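Local coordinates for glycosyl hydrolase family 2, TIM barrel domain protein (Parabacteroides merdae ATCC 43184, PDB 6DXU) that probably hydrolyses beta-glucuronides, as a gut bacterial beta-glucuronidase of glycoside hydrolase family 2, at residues R107-V121 / H131-D144. Sequence-based numbering, arbitrary orientation.
Sequences RIVLDFDGAGQKTDV and HVGGYDSWNVDITD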
# COMPACT_ATOMS: atom_id res chain seq x y z
N ARG D 107 -7.96 -17.69 -28.06
CA ARG D 107 -7.27 -17.29 -26.85
C ARG D 107 -5.93 -17.98 -26.78
O ARG D 107 -5.77 -19.10 -27.28
CB ARG D 107 -8.08 -17.64 -25.59
CG ARG D 107 -9.54 -17.23 -25.63
CD ARG D 107 -9.73 -15.75 -25.86
NE ARG D 107 -9.28 -14.93 -24.73
CZ ARG D 107 -9.43 -13.62 -24.66
NH1 ARG D 107 -10.01 -12.96 -25.66
NH2 ARG D 107 -8.99 -12.94 -23.60
N ILE D 108 -4.98 -17.31 -26.13
CA ILE D 108 -3.64 -17.83 -25.87
C ILE D 108 -3.50 -17.97 -24.36
O ILE D 108 -3.52 -16.95 -23.65
CB ILE D 108 -2.55 -16.89 -26.41
CG1 ILE D 108 -2.82 -16.51 -27.86
CG2 ILE D 108 -1.18 -17.53 -26.28
CD1 ILE D 108 -2.07 -15.24 -28.28
N VAL D 109 -3.33 -19.19 -23.88
CA VAL D 109 -3.25 -19.43 -22.44
C VAL D 109 -1.93 -20.13 -22.14
O VAL D 109 -1.55 -21.09 -22.82
CB VAL D 109 -4.44 -20.26 -21.93
CG1 VAL D 109 -4.26 -20.62 -20.48
CG2 VAL D 109 -5.75 -19.48 -22.13
N LEU D 110 -1.23 -19.64 -21.11
CA LEU D 110 -0.08 -20.34 -20.56
C LEU D 110 -0.57 -21.20 -19.41
O LEU D 110 -1.16 -20.69 -18.46
CB LEU D 110 0.97 -19.35 -20.05
CG LEU D 110 1.65 -18.43 -21.07
CD1 LEU D 110 2.53 -17.40 -20.32
CD2 LEU D 110 2.45 -19.23 -22.08
N ASP D 111 -0.33 -22.50 -19.50
CA ASP D 111 -0.86 -23.46 -18.54
C ASP D 111 0.32 -24.10 -17.83
O ASP D 111 1.08 -24.86 -18.44
CB ASP D 111 -1.72 -24.51 -19.27
CG ASP D 111 -2.22 -25.61 -18.36
OD1 ASP D 111 -2.37 -25.36 -17.14
OD2 ASP D 111 -2.48 -26.72 -18.86
N PHE D 112 0.47 -23.79 -16.54
CA PHE D 112 1.60 -24.27 -15.73
C PHE D 112 1.18 -25.55 -15.02
O PHE D 112 0.33 -25.51 -14.13
CB PHE D 112 2.01 -23.22 -14.70
CG PHE D 112 2.61 -21.96 -15.28
CD1 PHE D 112 1.80 -20.96 -15.80
CD2 PHE D 112 3.98 -21.76 -15.28
CE1 PHE D 112 2.34 -19.79 -16.33
CE2 PHE D 112 4.54 -20.57 -15.81
CZ PHE D 112 3.72 -19.60 -16.33
N ASP D 113 1.80 -26.69 -15.37
CA ASP D 113 1.60 -27.90 -14.58
C ASP D 113 2.10 -27.71 -13.15
O ASP D 113 1.59 -28.36 -12.23
CB ASP D 113 2.33 -29.10 -15.21
CG ASP D 113 1.60 -29.70 -16.40
OD1 ASP D 113 0.62 -29.08 -16.88
OD2 ASP D 113 2.02 -30.79 -16.86
N GLY D 114 3.08 -26.84 -12.95
CA GLY D 114 3.61 -26.57 -11.62
C GLY D 114 4.96 -25.89 -11.69
O GLY D 114 5.79 -26.25 -12.53
N ALA D 115 5.20 -24.92 -10.81
CA ALA D 115 6.44 -24.14 -10.79
C ALA D 115 6.71 -23.69 -9.37
O ALA D 115 5.77 -23.35 -8.64
CB ALA D 115 6.33 -22.93 -11.71
N GLY D 116 7.97 -23.69 -8.96
CA GLY D 116 8.34 -23.44 -7.56
C GLY D 116 9.12 -22.14 -7.37
O GLY D 116 10.05 -21.85 -8.13
N GLN D 117 8.74 -21.37 -6.35
CA GLN D 117 7.56 -21.54 -5.50
C GLN D 117 6.59 -20.36 -5.72
O GLN D 117 5.37 -20.52 -5.73
CB GLN D 117 7.95 -21.62 -4.02
CG GLN D 117 8.82 -22.85 -3.67
CD GLN D 117 8.04 -24.15 -3.75
OE1 GLN D 117 6.89 -24.22 -3.33
NE2 GLN D 117 8.67 -25.19 -4.29
N LYS D 118 7.17 -19.17 -5.86
CA LYS D 118 6.45 -17.97 -6.23
C LYS D 118 6.86 -17.62 -7.66
O LYS D 118 8.06 -17.52 -7.95
CB LYS D 118 6.78 -16.81 -5.29
CG LYS D 118 6.51 -17.10 -3.80
CD LYS D 118 6.57 -15.79 -2.98
CE LYS D 118 6.41 -16.08 -1.49
NZ LYS D 118 7.69 -16.54 -0.86
N THR D 119 5.88 -17.44 -8.53
CA THR D 119 6.16 -17.23 -9.95
C THR D 119 5.48 -15.95 -10.41
O THR D 119 4.35 -15.66 -10.01
CB THR D 119 5.68 -18.44 -10.79
OG1 THR D 119 6.31 -19.64 -10.31
CG2 THR D 119 6.02 -18.26 -12.27
N ASP D 120 6.19 -15.17 -11.23
CA ASP D 120 5.63 -13.97 -11.85
C ASP D 120 5.91 -14.04 -13.34
O ASP D 120 7.02 -14.39 -13.76
CB ASP D 120 6.20 -12.69 -11.23
CG ASP D 120 5.71 -12.47 -9.81
OD1 ASP D 120 4.59 -11.96 -9.64
OD2 ASP D 120 6.42 -12.88 -8.87
N VAL D 121 4.91 -13.69 -14.15
CA VAL D 121 4.94 -13.92 -15.59
C VAL D 121 4.82 -12.58 -16.29
O VAL D 121 3.93 -11.79 -15.97
CB VAL D 121 3.79 -14.85 -16.01
CG1 VAL D 121 3.85 -15.16 -17.50
CG2 VAL D 121 3.85 -16.10 -15.17
N HIS D 131 1.69 -16.34 -9.02
CA HIS D 131 1.20 -17.52 -8.33
C HIS D 131 2.12 -17.80 -7.15
O HIS D 131 3.33 -17.65 -7.26
CB HIS D 131 1.16 -18.73 -9.27
CG HIS D 131 0.55 -19.94 -8.64
ND1 HIS D 131 -0.81 -20.08 -8.50
CD2 HIS D 131 1.11 -21.03 -8.07
CE1 HIS D 131 -1.07 -21.23 -7.89
NE2 HIS D 131 0.09 -21.82 -7.61
N VAL D 132 1.54 -18.22 -6.03
CA VAL D 132 2.31 -18.67 -4.88
C VAL D 132 1.86 -20.08 -4.55
O VAL D 132 0.70 -20.28 -4.16
CB VAL D 132 2.14 -17.75 -3.66
CG1 VAL D 132 2.83 -18.37 -2.44
CG2 VAL D 132 2.70 -16.35 -3.96
N GLY D 133 2.77 -21.04 -4.68
CA GLY D 133 2.46 -22.44 -4.48
C GLY D 133 3.19 -23.27 -5.51
O GLY D 133 3.03 -23.04 -6.71
N GLY D 134 4.01 -24.20 -5.06
CA GLY D 134 4.86 -24.90 -5.99
C GLY D 134 4.29 -26.15 -6.62
O GLY D 134 4.96 -26.77 -7.45
N TYR D 135 3.06 -26.54 -6.27
CA TYR D 135 2.59 -27.88 -6.56
C TYR D 135 1.21 -27.95 -7.19
O TYR D 135 0.83 -29.03 -7.67
CB TYR D 135 2.63 -28.74 -5.28
CG TYR D 135 3.99 -28.62 -4.64
CD1 TYR D 135 5.07 -29.37 -5.11
CD2 TYR D 135 4.23 -27.68 -3.64
CE1 TYR D 135 6.34 -29.22 -4.54
CE2 TYR D 135 5.49 -27.53 -3.07
CZ TYR D 135 6.54 -28.30 -3.52
OH TYR D 135 7.78 -28.14 -2.94
N ASP D 136 0.47 -26.85 -7.22
CA ASP D 136 -0.81 -26.81 -7.91
C ASP D 136 -0.62 -26.25 -9.32
O ASP D 136 0.36 -25.57 -9.62
CB ASP D 136 -1.85 -26.00 -7.12
CG ASP D 136 -1.33 -24.64 -6.60
OD1 ASP D 136 -0.10 -24.37 -6.58
OD2 ASP D 136 -2.17 -23.81 -6.18
N SER D 137 -1.55 -26.60 -10.20
CA SER D 137 -1.57 -26.07 -11.55
C SER D 137 -2.32 -24.74 -11.57
O SER D 137 -3.16 -24.46 -10.71
CB SER D 137 -2.23 -27.09 -12.50
OG SER D 137 -2.28 -26.60 -13.82
N TRP D 138 -1.98 -23.89 -12.54
CA TRP D 138 -2.57 -22.57 -12.68
C TRP D 138 -2.31 -22.10 -14.10
O TRP D 138 -1.46 -22.66 -14.80
CB TRP D 138 -1.99 -21.57 -11.66
CG TRP D 138 -0.48 -21.54 -11.61
CD1 TRP D 138 0.34 -22.49 -11.06
CD2 TRP D 138 0.38 -20.52 -12.13
NE1 TRP D 138 1.66 -22.12 -11.22
CE2 TRP D 138 1.71 -20.92 -11.86
CE3 TRP D 138 0.16 -19.30 -12.78
CZ2 TRP D 138 2.82 -20.15 -12.23
CZ3 TRP D 138 1.26 -18.53 -13.15
CH2 TRP D 138 2.57 -18.96 -12.88
N ASN D 139 -3.06 -21.09 -14.53
CA ASN D 139 -2.89 -20.64 -15.91
C ASN D 139 -3.10 -19.14 -16.01
O ASN D 139 -3.65 -18.50 -15.10
CB ASN D 139 -3.84 -21.38 -16.86
CG ASN D 139 -5.29 -21.31 -16.42
OD1 ASN D 139 -5.85 -20.23 -16.30
ND2 ASN D 139 -5.90 -22.46 -16.17
N VAL D 140 -2.64 -18.57 -17.13
CA VAL D 140 -2.73 -17.14 -17.41
C VAL D 140 -3.16 -16.98 -18.86
O VAL D 140 -2.48 -17.47 -19.77
CB VAL D 140 -1.39 -16.42 -17.20
CG1 VAL D 140 -1.56 -14.92 -17.43
CG2 VAL D 140 -0.83 -16.70 -15.80
N ASP D 141 -4.27 -16.27 -19.09
CA ASP D 141 -4.68 -15.90 -20.45
C ASP D 141 -3.86 -14.68 -20.86
O ASP D 141 -4.03 -13.60 -20.29
CB ASP D 141 -6.17 -15.59 -20.50
CG ASP D 141 -6.70 -15.40 -21.92
OD1 ASP D 141 -5.95 -14.89 -22.77
OD2 ASP D 141 -7.90 -15.66 -22.16
N ILE D 142 -2.99 -14.82 -21.85
CA ILE D 142 -2.12 -13.71 -22.26
C ILE D 142 -2.58 -13.08 -23.56
O ILE D 142 -1.85 -12.27 -24.15
CB ILE D 142 -0.65 -14.15 -22.35
CG1 ILE D 142 -0.49 -15.25 -23.43
CG2 ILE D 142 -0.18 -14.63 -21.00
CD1 ILE D 142 0.99 -15.59 -23.78
N THR D 143 -3.81 -13.39 -24.00
CA THR D 143 -4.30 -12.88 -25.28
C THR D 143 -4.18 -11.36 -25.36
O THR D 143 -3.65 -10.83 -26.35
CB THR D 143 -5.76 -13.30 -25.49
OG1 THR D 143 -5.89 -14.71 -25.29
CG2 THR D 143 -6.19 -12.94 -26.92
N ASP D 144 -4.68 -10.65 -24.35
CA ASP D 144 -4.72 -9.18 -24.43
C ASP D 144 -3.32 -8.58 -24.39
O ASP D 144 -3.03 -7.63 -25.13
CB ASP D 144 -5.58 -8.61 -23.31
CG ASP D 144 -7.05 -8.92 -23.48
OD1 ASP D 144 -7.45 -9.28 -24.61
OD2 ASP D 144 -7.80 -8.82 -22.49
O HOH W 1 -1.63 -27.93 -16.17
O HOH W 2 2.77 -24.18 -9.27
O HOH W 3 4.47 -24.23 -2.06
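Phe112 and Trp138 face each other as a hydrogen-bonded antiparallel pair, and the phenyl ring and the six-membered ring of Trp138 form an offset stack, centroids 3.9 Å apart and planes only 3° from parallel. With CG between the backbone N and the carbonyl carbon (chi1 50°), the indole lies flat over the phenyl ring; His131 CB sits over the other face of the indole, while Thr119 CG2 and Val121 CG2 meet the indole edge. A broad, flat tryptophan can thus touch both strand pairs at once.

Backbone bonds run in ladders, Leu110 with Val140 and Thr119 with His131. Phe112 O accepts twice, from Trp138 N and from Ser137 OG (2.8 Å), a side chain short enough to reach back to the neighbouring strand. A water donates to Ser137 OG, Asp111 OD1 and Asp113 OD1, while Asp111 OD2 forms a salt bridge with Lys30.

At the other end Arg107 forms a side-on salt bridge with Asp141: NE (3.0 Å) and NH2 (3.3 Å) both point to OD2, which lies in the guanidinium plane and also bonds Tyr229. Asp141 OD1 takes Thr143 N in an Asx turn and Thr143 OG1, which in turn accepts from Ile108 N (2.9 Å). With alanine in place of Asp141, Arg107 would probably lose its carboxylate mate and Thr143 OG1 be freer to turn away from Ile108 N. Apolar Ile142 packs its CG1 on Ile108 CG2 (3.7 Å).

The chain passes between two antiparallel sheets of a beta-sandwich, consistent with the jelly-roll of the family 2 sugar-binding domain: strands 107-112 and 138-141 pair in one, 118-123 and 126-132 in the second. Strand 194-199 flanks 107-112, strand 162-169 flanks 118-123, and helix 143-150 follows Ile142.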